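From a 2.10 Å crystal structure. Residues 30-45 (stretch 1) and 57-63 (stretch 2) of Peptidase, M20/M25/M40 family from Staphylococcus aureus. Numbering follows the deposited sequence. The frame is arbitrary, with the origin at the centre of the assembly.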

ATOM      1  N   SER A  30      -7.834 -36.097 -16.033  1.00 47.97           N
ATOM      2  CA  SER A  30      -6.690 -36.615 -15.282  1.00 47.38           C
ATOM      3  C   SER A  30      -7.155 -37.519 -14.139  1.00 50.83           C
ATOM      4  O   SER A  30      -8.068 -37.165 -13.398  1.00 53.14           O
ATOM      5  N   PHE A  31      -6.524 -38.686 -14.022  1.00 51.60           N
ATOM      6  CA  PHE A  31      -6.859 -39.709 -13.019  1.00 55.33           C
ATOM      7  C   PHE A  31      -8.181 -40.451 -13.286  1.00 58.73           C
ATOM      8  O   PHE A  31      -8.642 -41.227 -12.444  1.00 62.16           O
ATOM      9  N   HIS A  32      -8.779 -40.217 -14.455  1.00 58.28           N
ATOM     10  CA  HIS A  32     -10.005 -40.916 -14.869  1.00 61.62           C
ATOM     11  C   HIS A  32      -9.952 -41.338 -16.344  1.00 60.16           C
ATOM     12  O   HIS A  32     -10.985 -41.446 -17.011  1.00 62.18           O
ATOM     13  N   GLU A  33      -8.744 -41.588 -16.840  1.00 57.07           N
ATOM     14  CA  GLU A  33      -8.538 -41.886 -18.253  1.00 55.56           C
ATOM     15  C   GLU A  33      -8.510 -43.422 -18.391  1.00 57.06           C
ATOM     16  O   GLU A  33      -7.484 -44.031 -18.707  1.00 55.17           O
ATOM     17  N   ASP A  34      -9.677 -44.020 -18.156  1.00 60.59           N
ATOM     18  CA  ASP A  34      -9.878 -45.463 -18.242  1.00 63.15           C
ATOM     19  C   ASP A  34      -9.960 -45.953 -19.688  1.00 62.14           C
ATOM     20  O   ASP A  34      -9.332 -46.953 -20.033  1.00 61.54           O
ATOM     21  N   GLU A  35     -10.735 -45.248 -20.518  1.00 62.20           N
ATOM     22  CA  GLU A  35     -10.929 -45.624 -21.926  1.00 61.84           C
ATOM     23  C   GLU A  35      -9.707 -45.307 -22.788  1.00 57.42           C
ATOM     24  O   GLU A  35      -9.364 -46.074 -23.691  1.00 56.89           O
ATOM     25  N   THR A  36      -9.067 -44.173 -22.522  1.00 54.26           N
ATOM     26  CA  THR A  36      -7.877 -43.771 -23.277  1.00 50.28           C
ATOM     27  C   THR A  36      -6.728 -44.751 -23.040  1.00 48.61           C
ATOM     28  O   THR A  36      -6.119 -45.228 -23.999  1.00 47.60           O
ATOM     29  N   ALA A  37      -6.458 -45.069 -21.773  1.00 48.64           N
ATOM     30  CA  ALA A  37      -5.428 -46.051 -21.410  1.00 47.78           C
ATOM     31  C   ALA A  37      -5.682 -47.436 -22.025  1.00 49.09           C
ATOM     32  O   ALA A  37      -4.746 -48.105 -22.453  1.00 47.62           O
ATOM     33  N   LYS A  38      -6.945 -47.858 -22.053  1.00 51.65           N
ATOM     34  CA  LYS A  38      -7.319 -49.130 -22.676  1.00 53.53           C
ATOM     35  C   LYS A  38      -7.137 -49.110 -24.191  1.00 51.53           C
ATOM     36  O   LYS A  38      -6.694 -50.103 -24.770  1.00 51.58           O
ATOM     37  N   TYR A  39      -7.473 -47.985 -24.822  1.00 49.93           N
ATOM     38  CA  TYR A  39      -7.291 -47.807 -26.264  1.00 48.43           C
ATOM     39  C   TYR A  39      -5.817 -47.874 -26.700  1.00 45.46           C
ATOM     40  O   TYR A  39      -5.498 -48.423 -27.755  1.00 45.17           O
ATOM     41  N   ILE A  40      -4.935 -47.303 -25.883  1.00 43.56           N
ATOM     42  CA  ILE A  40      -3.499 -47.286 -26.153  1.00 40.99           C
ATOM     43  C   ILE A  40      -2.906 -48.694 -26.039  1.00 41.77           C
ATOM     44  O   ILE A  40      -2.149 -49.118 -26.916  1.00 41.07           O
ATOM     45  N   ALA A  41      -3.253 -49.415 -24.973  1.00 43.73           N
ATOM     46  CA  ALA A  41      -2.824 -50.813 -24.800  1.00 45.36           C
ATOM     47  C   ALA A  41      -3.392 -51.716 -25.900  1.00 46.27           C
ATOM     48  O   ALA A  41      -2.733 -52.666 -26.349  1.00 46.40           O
ATOM     49  N   GLU A  42      -4.591 -51.435 -26.357  1.00 47.05           N
ATOM     50  CA  GLU A  42      -5.152 -52.192 -27.436  1.00 47.97           C
ATOM     51  C   GLU A  42      -4.480 -51.885 -28.741  1.00 45.07           C
ATOM     52  O   GLU A  42      -4.360 -52.771 -29.542  1.00 45.62           O
ATOM     53  N   PHE A  43      -4.049 -50.649 -28.961  1.00 42.12           N
ATOM     54  CA  PHE A  43      -3.333 -50.329 -30.206  1.00 39.64           C
ATOM     55  C   PHE A  43      -2.132 -51.250 -30.450  1.00 38.77           C
ATOM     56  O   PHE A  43      -1.886 -51.674 -31.586  1.00 38.28           O
ATOM     57  N   TYR A  44      -1.394 -51.564 -29.389  1.00 38.27           N
ATOM     58  CA  TYR A  44      -0.186 -52.376 -29.538  1.00 38.16           C
ATOM     59  C   TYR A  44      -0.426 -53.885 -29.695  1.00 39.90           C
ATOM     60  O   TYR A  44       0.529 -54.650 -29.831  1.00 39.79           O
ATOM     61  N   LYS A  45      -1.677 -54.300 -29.713  1.00 42.03           N
ATOM     62  CA  LYS A  45      -2.023 -55.703 -29.961  1.00 44.78           C
ATOM     63  C   LYS A  45      -1.639 -56.082 -31.368  1.00 43.87           C
ATOM     64  O   LYS A  45      -1.941 -55.379 -32.288  1.00 42.47           O
ATOM     65  N   PRO A  57      -1.049 -45.697 -11.815  1.00 62.96           N
ATOM     66  CA  PRO A  57      -2.416 -46.015 -12.212  1.00 63.93           C
ATOM     67  C   PRO A  57      -2.663 -45.465 -13.625  1.00 60.22           C
ATOM     68  O   PRO A  57      -2.549 -44.253 -13.852  1.00 57.78           O
ATOM     69  N   ARG A  58      -2.951 -46.375 -14.557  1.00 59.83           N
ATOM     70  CA  ARG A  58      -3.102 -46.075 -15.992  1.00 56.55           C
ATOM     71  C   ARG A  58      -1.784 -45.695 -16.684  1.00 52.84           C
ATOM     72  O   ARG A  58      -1.781 -45.100 -17.764  1.00 50.70           O
ATOM     73  N   GLY A  59      -0.668 -46.063 -16.060  1.00 52.62           N
ATOM     74  CA  GLY A  59       0.655 -45.872 -16.650  1.00 49.59           C
ATOM     75  C   GLY A  59       1.010 -46.983 -17.623  1.00 49.16           C
ATOM     76  O   GLY A  59       0.913 -48.169 -17.289  1.00 51.32           O
ATOM     77  N   ILE A  60       1.419 -46.595 -18.830  1.00 46.25           N
ATOM     78  CA  ILE A  60       1.736 -47.552 -19.894  1.00 45.38           C
ATOM     79  C   ILE A  60       3.155 -47.346 -20.417  1.00 43.36           C
ATOM     80  O   ILE A  60       3.511 -46.263 -20.880  1.00 41.32           O
ATOM     81  N   LYS A  61       3.947 -48.410 -20.343  1.00 44.16           N
ATOM     82  CA  LYS A  61       5.350 -48.406 -20.725  1.00 43.24           C
ATOM     83  C   LYS A  61       5.540 -49.462 -21.818  1.00 43.56           C
ATOM     84  O   LYS A  61       5.540 -50.669 -21.536  1.00 45.43           O
ATOM     85  N   VAL A  62       5.679 -49.020 -23.067  1.00 41.56           N
ATOM     86  CA  VAL A  62       5.897 -49.972 -24.161  1.00 41.64           C
ATOM     87  C   VAL A  62       7.371 -50.013 -24.569  1.00 41.19           C
ATOM     88  O   VAL A  62       7.965 -48.991 -24.927  1.00 39.91           O
ATOM     89  N   THR A  63       7.959 -51.201 -24.451  1.00 42.36           N
ATOM     90  CA  THR A  63       9.375 -51.414 -24.731  1.00 42.79           C
ATOM     91  C   THR A  63       9.584 -51.981 -26.140  1.00 42.16           C
ATOM     92  O   THR A  63       8.962 -52.971 -26.529  1.00 42.43           O
TER

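Arg58 anchors the contact through a salt bridge to Asp34 at the start of helix 34-43: Arg58 NE donates a hydrogen bond to Asp34 OD1 at 2.8 Å, and Arg58 NH2 adds a weak one to the same oxygen at 3.3 Å. Asp34 (chi1 m) has its CA-to-CB bond sideways, but its carboxylate end comes nearer. The CA-to-CB bond of Arg58 (m, t, t, chi4 96°) points toward the first stretch, and the chain, nearly extended through chi2 and chi3, carries its guanidinium past the helix start. There Glu33, the N-cap residue (chi1 p, chi2 m), supplies a second, long salt bridge, Glu33 OE2 to Arg58 NH1 at 3.8 Å; the oxygen lies well out of the guanidinium plane, so only charge acts. The backbone O of Phe31 lies over one guanidinium face, 3.1 Å from Arg58 NH1, at an angle too poor for a hydrogen bond.

Beyond it the packing turns apolar as helix and strand run nearly parallel (11°). Ala37 CB meets Arg58 CB at 4.0 Å. The CA-to-CB bond of Ile60 (m, t) points toward the helix, its CD1 4.0 Å from Ala37 CB and 3.9 Å from CG2 of Ile40 (m, t). Farther along, Val62 CG1 touches Tyr44 CE2 at 3.5 Å, while Val62 CG2 sits over the Tyr44 ring face (chi1 m), a CH-pi contact 4.1 Å from its centroid.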

ATOM      1  CB  SER A  30      -5.854 -35.465 -14.717  1.00 45.70           C
ATOM      2  OG  SER A  30      -5.516 -34.517 -15.714  1.00 43.06           O
ATOM      3  CB  PHE A  31      -6.811 -39.149 -11.587  1.00 56.78           C
ATOM      4  CG  PHE A  31      -5.489 -38.527 -11.217  1.00 54.74           C
ATOM      5  CD1 PHE A  31      -4.375 -39.324 -10.948  1.00 54.90           C
ATOM      6  CD2 PHE A  31      -5.359 -37.144 -11.128  1.00 53.31           C
ATOM      7  CE1 PHE A  31      -3.150 -38.753 -10.602  1.00 52.65           C
ATOM      8  CE2 PHE A  31      -4.141 -36.562 -10.779  1.00 51.31           C
ATOM      9  CZ  PHE A  31      -3.033 -37.369 -10.516  1.00 51.08           C
ATOM     10  CB  HIS A  32     -11.241 -40.051 -14.607  1.00 64.05           C
ATOM     11  CG  HIS A  32     -11.362 -39.579 -13.191  1.00 66.36           C
ATOM     12  ND1 HIS A  32     -11.973 -40.326 -12.205  1.00 71.07           N
ATOM     13  CD2 HIS A  32     -10.942 -38.439 -12.593  1.00 65.04           C
ATOM     14  CE1 HIS A  32     -11.927 -39.665 -11.062  1.00 71.97           C
ATOM     15  NE2 HIS A  32     -11.309 -38.516 -11.271  1.00 68.89           N
ATOM     16  CB  GLU A  33      -7.281 -41.173 -18.797  1.00 51.94           C
ATOM     17  CG  GLU A  33      -6.000 -41.370 -17.990  1.00 50.93           C
ATOM     18  CD  GLU A  33      -5.898 -40.475 -16.768  1.00 51.30           C
ATOM     19  OE1 GLU A  33      -5.570 -39.276 -16.910  1.00 49.81           O
ATOM     20  OE2 GLU A  33      -6.109 -40.989 -15.655  1.00 53.91           O
ATOM     21  CB  ASP A  34     -11.147 -45.886 -17.471  1.00 67.83           C
ATOM     22  CG  ASP A  34     -11.134 -45.454 -15.994  1.00 69.93           C
ATOM     23  OD1 ASP A  34     -10.308 -44.598 -15.602  1.00 67.16           O
ATOM     24  OD2 ASP A  34     -11.973 -45.969 -15.221  1.00 74.52           O
ATOM     25  CB  GLU A  35     -12.156 -44.932 -22.530  1.00 63.86           C
ATOM     26  CG  GLU A  35     -13.503 -45.466 -22.074  1.00 70.26           C
ATOM     27  CD  GLU A  35     -14.598 -45.250 -23.115  1.00 74.49           C
ATOM     28  OE1 GLU A  35     -14.529 -44.257 -23.875  1.00 73.67           O
ATOM     29  OE2 GLU A  35     -15.531 -46.077 -23.177  1.00 79.51           O
ATOM     30  CB  THR A  36      -7.447 -42.323 -22.952  1.00 48.37           C
ATOM     31  OG1 THR A  36      -8.609 -41.489 -22.862  1.00 50.56           O
ATOM     32  CG2 THR A  36      -6.517 -41.770 -24.036  1.00 45.57           C
ATOM     33  CB  ALA A  37      -5.291 -46.161 -19.902  1.00 49.09           C
ATOM     34  CB  LYS A  38      -8.751 -49.525 -22.314  1.00 57.42           C
ATOM     35  CG  LYS A  38      -8.853 -50.387 -21.058  1.00 61.36           C
ATOM     36  CD  LYS A  38     -10.308 -50.657 -20.640  1.00 66.57           C
ATOM     37  CE  LYS A  38     -11.055 -51.502 -21.661  1.00 68.76           C
ATOM     38  NZ  LYS A  38     -12.303 -52.107 -21.099  1.00 74.75           N
ATOM     39  CB  TYR A  39      -7.912 -46.483 -26.708  1.00 47.96           C
ATOM     40  CG  TYR A  39      -7.709 -46.164 -28.175  1.00 47.59           C
ATOM     41  CD1 TYR A  39      -8.627 -46.590 -29.133  1.00 50.37           C
ATOM     42  CD2 TYR A  39      -6.602 -45.434 -28.604  1.00 45.36           C
ATOM     43  CE1 TYR A  39      -8.450 -46.292 -30.479  1.00 49.31           C
ATOM     44  CE2 TYR A  39      -6.416 -45.136 -29.944  1.00 44.64           C
ATOM     45  CZ  TYR A  39      -7.343 -45.564 -30.873  1.00 46.52           C
ATOM     46  OH  TYR A  39      -7.159 -45.266 -32.199  1.00 47.39           O
ATOM     47  CB  ILE A  40      -2.756 -46.277 -25.217  1.00 39.26           C
ATOM     48  CG1 ILE A  40      -3.129 -44.835 -25.580  1.00 37.82           C
ATOM     49  CG2 ILE A  40      -1.238 -46.470 -25.285  1.00 37.85           C
ATOM     50  CD1 ILE A  40      -2.856 -43.817 -24.472  1.00 37.78           C
ATOM     51  CB  ALA A  41      -3.223 -51.336 -23.424  1.00 47.98           C
ATOM     52  CB  GLU A  42      -6.646 -51.988 -27.572  1.00 50.50           C
ATOM     53  CG  GLU A  42      -6.986 -50.604 -27.828  1.00 51.25           C
ATOM     54  CD  GLU A  42      -7.609 -50.318 -29.161  1.00 54.25           C
ATOM     55  OE1 GLU A  42      -6.899 -49.787 -30.041  1.00 52.76           O
ATOM     56  OE2 GLU A  42      -8.831 -50.552 -29.300  1.00 58.53           O
ATOM     57  CB  PHE A  43      -2.899 -48.855 -30.235  1.00 37.40           C
ATOM     58  CG  PHE A  43      -2.023 -48.497 -31.417  1.00 35.22           C
ATOM     59  CD1 PHE A  43      -2.587 -48.059 -32.612  1.00 34.91           C
ATOM     60  CD2 PHE A  43      -0.632 -48.603 -31.330  1.00 32.81           C
ATOM     61  CE1 PHE A  43      -1.783 -47.729 -33.702  1.00 32.99           C
ATOM     62  CE2 PHE A  43       0.181 -48.285 -32.416  1.00 30.87           C
ATOM     63  CZ  PHE A  43      -0.393 -47.842 -33.605  1.00 31.51           C
ATOM     64  CB  TYR A  44       0.812 -52.084 -28.414  1.00 37.38           C
ATOM     65  CG  TYR A  44       1.371 -50.682 -28.475  1.00 35.78           C
ATOM     66  CD1 TYR A  44       2.289 -50.323 -29.462  1.00 34.31           C
ATOM     67  CD2 TYR A  44       0.983 -49.713 -27.550  1.00 35.67           C
ATOM     68  CE1 TYR A  44       2.798 -49.046 -29.532  1.00 33.07           C
ATOM     69  CE2 TYR A  44       1.496 -48.423 -27.609  1.00 32.58           C
ATOM     70  CZ  TYR A  44       2.402 -48.106 -28.602  1.00 31.85           C
ATOM     71  OH  TYR A  44       2.923 -46.856 -28.693  1.00 33.28           O
ATOM     72  CB  LYS A  45      -3.507 -55.962 -29.767  1.00 47.40           C
ATOM     73  CG  LYS A  45      -4.051 -55.683 -28.408  1.00 49.92           C
ATOM     74  CD  LYS A  45      -3.480 -56.546 -27.367  1.00 52.84           C
ATOM     75  CE  LYS A  45      -4.500 -56.792 -26.309  1.00 57.12           C
ATOM     76  NZ  LYS A  45      -3.925 -57.398 -25.103  1.00 59.50           N
ATOM     77  CB  PRO A  57      -3.252 -45.285 -11.166  1.00 65.89           C
ATOM     78  CG  PRO A  57      -2.379 -45.308  -9.945  1.00 67.53           C
ATOM     79  CD  PRO A  57      -0.986 -45.096 -10.471  1.00 64.44           C
ATOM     80  CB  ARG A  58      -4.198 -45.028 -16.233  1.00 56.24           C
ATOM     81  CG  ARG A  58      -5.564 -45.468 -15.735  1.00 59.98           C
ATOM     82  CD  ARG A  58      -6.527 -44.308 -15.650  1.00 60.55           C
ATOM     83  NE  ARG A  58      -7.633 -44.600 -14.743  1.00 64.88           N
ATOM     84  CZ  ARG A  58      -7.681 -44.229 -13.466  1.00 66.41           C
ATOM     85  NH1 ARG A  58      -6.681 -43.537 -12.927  1.00 63.88           N
ATOM     86  NH2 ARG A  58      -8.736 -44.548 -12.727  1.00 69.74           N
ATOM     87  CB  ILE A  60       0.721 -47.483 -21.062  1.00 44.79           C
ATOM     88  CG1 ILE A  60      -0.710 -47.645 -20.541  1.00 46.68           C
ATOM     89  CG2 ILE A  60       1.022 -48.571 -22.114  1.00 44.77           C
ATOM     90  CD1 ILE A  60      -1.775 -47.146 -21.493  1.00 46.46           C
ATOM     91  CB  LYS A  61       6.186 -48.751 -19.490  1.00 45.12           C
ATOM     92  CG  LYS A  61       7.695 -48.651 -19.609  1.00 45.12           C
ATOM     93  CD  LYS A  61       8.313 -49.797 -18.818  1.00 48.58           C
ATOM     94  CE  LYS A  61       9.393 -49.345 -17.858  1.00 51.78           C
ATOM     95  NZ  LYS A  61      10.741 -49.218 -18.482  1.00 52.69           N
ATOM     96  CB  VAL A  62       4.887 -49.816 -25.358  1.00 40.70           C
ATOM     97  CG1 VAL A  62       3.712 -48.941 -24.972  1.00 40.05           C
ATOM     98  CG2 VAL A  62       5.551 -49.301 -26.622  1.00 40.41           C
ATOM     99  CB  THR A  63      10.034 -52.326 -23.663  1.00 45.46           C
ATOM    100  OG1 THR A  63       9.904 -51.720 -22.370  1.00 46.60           O
ATOM    101  CG2 THR A  63      11.517 -52.531 -23.943  1.00 46.77           C
TER